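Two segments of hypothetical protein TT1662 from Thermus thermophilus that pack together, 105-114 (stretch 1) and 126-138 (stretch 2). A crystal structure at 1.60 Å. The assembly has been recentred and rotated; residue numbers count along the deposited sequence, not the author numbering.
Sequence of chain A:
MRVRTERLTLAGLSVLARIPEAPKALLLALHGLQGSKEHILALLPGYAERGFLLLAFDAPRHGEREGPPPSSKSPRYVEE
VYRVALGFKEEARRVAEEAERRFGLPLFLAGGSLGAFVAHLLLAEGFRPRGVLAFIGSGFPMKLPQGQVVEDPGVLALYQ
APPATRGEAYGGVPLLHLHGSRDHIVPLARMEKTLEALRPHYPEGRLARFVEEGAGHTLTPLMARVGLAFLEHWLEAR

Stretch 1, residues 105-114: LPLFLAGGSL
Stretch 2 (126-138) GFRPRGVLAFIGS

The two stretches meet as neighbouring parallel β-strands, joined by a ladder of backbone hydrogen bonds and flanked by apolar side chains. Strand 107-112 runs beside the strand that includes Val 132 to Phe 135, their N-to-C directions 5° apart and their axes 4.6 Å apart at closest approach. The register pairs Leu 109 with Val 132 (CA to CA 4.7 Å), Ala 110 with Leu 133 (4.5 Å), Gly 111 with Ala 134 (5.2 Å) and Gly 112 with Phe 135 (4.7 Å). Extended backbones, with phi/psi of -116/148 at Leu 109 and -107/124 at Leu 133, let alternate residues bond across the gap. Arg 130 N donates to Leu 107 O (2.7 Å), Leu 109 N to Gly 131 O (3.0 Å), Leu 133 N to Leu 109 O (2.8 Å), Gly 111 N to Leu 133 O (2.9 Å), Phe 135 N to Gly 111 O (2.8 Å) and Ser 113 N to Phe 135 O (2.9 Å).

On the sheet face of Leu 109 and Val 132, Leu 109 (chi1 m, chi2 t) places CG 4.0 Å from Pro 129 CG and CD2 4.0 Å from Phe 127 CE2. Phe 127 (chi1 t) also receives Leu 107 CD2 at its ring edge, 4.1 Å from CZ; these hydrocarbon surfaces suit the buried setting. On the other face, small Ala 110 sets CB 4.1 Å from both Leu 133 CB (chi1 m, chi2 t) and Phe 135 CE1 (chi1 m).

Arg 130, m at chi1 to chi3, lays its aliphatic CB over the Phe 108 ring (chi1 m), 3.9 Å from the centroid, a CH-π contact. Gly 131 suits its place because an ideal CB would lie only 3.1 Å from Phe 108 CD2. Beyond the strands, a water donates to Ser 113 O and accepts from Ser 138 N, both at 2.9 Å.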

# COMPACT_ATOMS: atom_id res chain seq x y z
N LEU A 105 9.09 -20.10 13.72
CA LEU A 105 8.01 -19.39 13.10
C LEU A 105 8.55 -18.65 11.87
O LEU A 105 9.74 -18.31 11.86
CB LEU A 105 7.52 -18.28 14.04
CG LEU A 105 6.82 -18.81 15.28
CD1 LEU A 105 6.54 -17.62 16.16
CD2 LEU A 105 5.54 -19.57 14.94
N PRO A 106 7.70 -18.43 10.87
CA PRO A 106 8.14 -17.68 9.67
C PRO A 106 8.70 -16.34 10.15
O PRO A 106 8.08 -15.71 11.02
CB PRO A 106 6.85 -17.45 8.94
CG PRO A 106 6.01 -18.64 9.28
CD PRO A 106 6.29 -18.87 10.75
N LEU A 107 9.81 -15.91 9.52
CA LEU A 107 10.43 -14.67 9.97
C LEU A 107 10.38 -13.61 8.89
O LEU A 107 10.68 -13.88 7.69
CB LEU A 107 11.90 -14.90 10.40
CG LEU A 107 12.54 -13.60 11.04
CD1 LEU A 107 13.46 -13.84 12.21
CD2 LEU A 107 13.30 -12.95 9.84
N PHE A 108 9.99 -12.42 9.33
CA PHE A 108 9.93 -11.24 8.46
C PHE A 108 10.83 -10.18 9.02
O PHE A 108 11.17 -10.21 10.21
CB PHE A 108 8.51 -10.67 8.45
CG PHE A 108 7.52 -11.58 7.88
CD1 PHE A 108 6.84 -12.51 8.66
CD2 PHE A 108 7.24 -11.50 6.53
CE1 PHE A 108 5.86 -13.37 8.08
CE2 PHE A 108 6.26 -12.33 5.92
CZ PHE A 108 5.57 -13.27 6.68
N LEU A 109 11.28 -9.27 8.16
CA LEU A 109 12.09 -8.13 8.66
C LEU A 109 11.34 -6.80 8.43
O LEU A 109 10.61 -6.66 7.43
CB LEU A 109 13.38 -7.99 7.87
CG LEU A 109 14.34 -9.12 7.83
CD1 LEU A 109 15.58 -8.62 6.92
CD2 LEU A 109 14.87 -9.41 9.27
N ALA A 110 11.55 -5.84 9.33
CA ALA A 110 11.04 -4.47 9.10
C ALA A 110 12.21 -3.58 9.44
O ALA A 110 12.93 -3.85 10.39
CB ALA A 110 9.86 -4.17 9.97
N GLY A 111 12.47 -2.55 8.61
CA GLY A 111 13.54 -1.63 8.98
C GLY A 111 13.01 -0.21 8.76
O GLY A 111 12.25 -0.01 7.80
N GLY A 112 13.42 0.75 9.60
CA GLY A 112 13.03 2.15 9.40
C GLY A 112 14.25 3.00 9.14
O GLY A 112 15.21 2.96 9.89
N SER A 113 14.27 3.70 7.99
CA SER A 113 15.38 4.60 7.62
C SER A 113 16.69 3.78 7.55
O SER A 113 16.83 2.91 6.68
CB SER A 113 15.38 5.79 8.62
OG SER A 113 16.18 6.84 8.15
N LEU A 114 17.71 4.03 8.39
CA LEU A 114 18.95 3.27 8.27
C LEU A 114 18.63 1.79 8.43
O LEU A 114 19.27 0.96 7.80
CB LEU A 114 19.95 3.75 9.33
CG LEU A 114 21.33 3.13 9.14
CD1 LEU A 114 22.02 3.63 7.87
CD2 LEU A 114 22.16 3.42 10.40
N GLY A 126 22.19 -12.46 0.72
CA GLY A 126 21.49 -13.74 0.67
C GLY A 126 20.69 -14.17 1.87
O GLY A 126 20.33 -15.36 1.98
N PHE A 127 20.38 -13.24 2.76
CA PHE A 127 19.50 -13.62 3.89
C PHE A 127 18.07 -13.71 3.27
O PHE A 127 17.68 -12.82 2.51
CB PHE A 127 19.57 -12.56 5.01
CG PHE A 127 18.69 -12.89 6.15
CD1 PHE A 127 18.92 -14.07 6.88
CD2 PHE A 127 17.64 -12.10 6.46
CE1 PHE A 127 18.07 -14.45 7.92
CE2 PHE A 127 16.78 -12.50 7.53
CZ PHE A 127 17.03 -13.68 8.23
N ARG A 128 17.31 -14.78 3.60
CA ARG A 128 16.04 -15.02 2.95
C ARG A 128 14.84 -15.13 3.90
O ARG A 128 14.35 -16.26 4.17
CB ARG A 128 16.16 -16.29 2.10
CG ARG A 128 17.19 -16.20 0.98
CD ARG A 128 16.70 -15.36 -0.22
NE ARG A 128 17.73 -15.11 -1.22
CZ ARG A 128 18.14 -15.95 -2.17
NH1 ARG A 128 19.13 -15.56 -2.99
NH2 ARG A 128 17.55 -17.15 -2.34
N PRO A 129 14.36 -13.99 4.43
CA PRO A 129 13.20 -13.98 5.32
C PRO A 129 11.96 -14.18 4.41
O PRO A 129 12.06 -14.20 3.17
CB PRO A 129 13.21 -12.61 5.96
CG PRO A 129 13.80 -11.71 4.81
CD PRO A 129 14.83 -12.62 4.11
N ARG A 130 10.79 -14.30 5.02
CA ARG A 130 9.58 -14.50 4.27
C ARG A 130 9.09 -13.20 3.61
O ARG A 130 8.25 -13.26 2.72
CB ARG A 130 8.49 -15.07 5.19
CG ARG A 130 8.79 -16.55 5.44
CD ARG A 130 8.31 -17.41 4.18
NE ARG A 130 6.86 -17.30 4.05
CZ ARG A 130 5.99 -18.09 4.68
NH1 ARG A 130 4.67 -17.89 4.50
NH2 ARG A 130 6.42 -19.11 5.45
N GLY A 131 9.55 -12.04 4.11
CA GLY A 131 9.10 -10.78 3.50
C GLY A 131 9.78 -9.68 4.27
O GLY A 131 10.28 -9.88 5.39
N VAL A 132 9.86 -8.50 3.65
CA VAL A 132 10.56 -7.37 4.29
C VAL A 132 9.76 -6.10 4.11
O VAL A 132 9.22 -5.87 3.00
CB VAL A 132 11.91 -7.14 3.53
CG1 VAL A 132 12.62 -5.87 4.09
CG2 VAL A 132 12.87 -8.36 3.77
N LEU A 133 9.65 -5.31 5.21
CA LEU A 133 9.03 -3.97 5.13
C LEU A 133 10.18 -2.97 5.26
O LEU A 133 10.96 -3.00 6.20
CB LEU A 133 8.05 -3.71 6.30
CG LEU A 133 6.95 -4.77 6.42
CD1 LEU A 133 6.07 -4.36 7.63
CD2 LEU A 133 6.03 -4.75 5.18
N ALA A 134 10.31 -2.07 4.27
CA ALA A 134 11.35 -1.05 4.30
C ALA A 134 10.61 0.28 4.41
O ALA A 134 10.04 0.81 3.44
CB ALA A 134 12.18 -1.12 2.95
N PHE A 135 10.61 0.82 5.65
CA PHE A 135 9.92 2.05 5.90
C PHE A 135 10.88 3.24 5.78
O PHE A 135 12.01 3.16 6.22
CB PHE A 135 9.44 2.09 7.34
CG PHE A 135 8.35 1.14 7.66
CD1 PHE A 135 8.64 -0.12 8.23
CD2 PHE A 135 6.98 1.50 7.48
CE1 PHE A 135 7.61 -0.98 8.62
CE2 PHE A 135 5.97 0.65 7.86
CZ PHE A 135 6.26 -0.61 8.45
N ILE A 136 10.40 4.29 5.12
CA ILE A 136 11.12 5.58 4.99
C ILE A 136 12.62 5.46 4.71
O ILE A 136 13.45 6.12 5.30
CB ILE A 136 10.82 6.50 6.26
CG1 ILE A 136 11.47 5.95 7.55
CG2 ILE A 136 9.26 6.64 6.39
CD1 ILE A 136 11.12 6.97 8.76
N GLY A 137 12.92 4.63 3.72
CA GLY A 137 14.30 4.33 3.42
C GLY A 137 14.62 4.04 1.98
O GLY A 137 13.81 4.30 1.08
N SER A 138 15.79 3.43 1.80
CA SER A 138 16.32 3.20 0.47
C SER A 138 17.39 2.12 0.48
O SER A 138 17.96 1.80 1.55
CB SER A 138 16.93 4.53 0.01
OG SER A 138 17.71 4.39 -1.18
O HOH W 1 17.46 4.05 4.14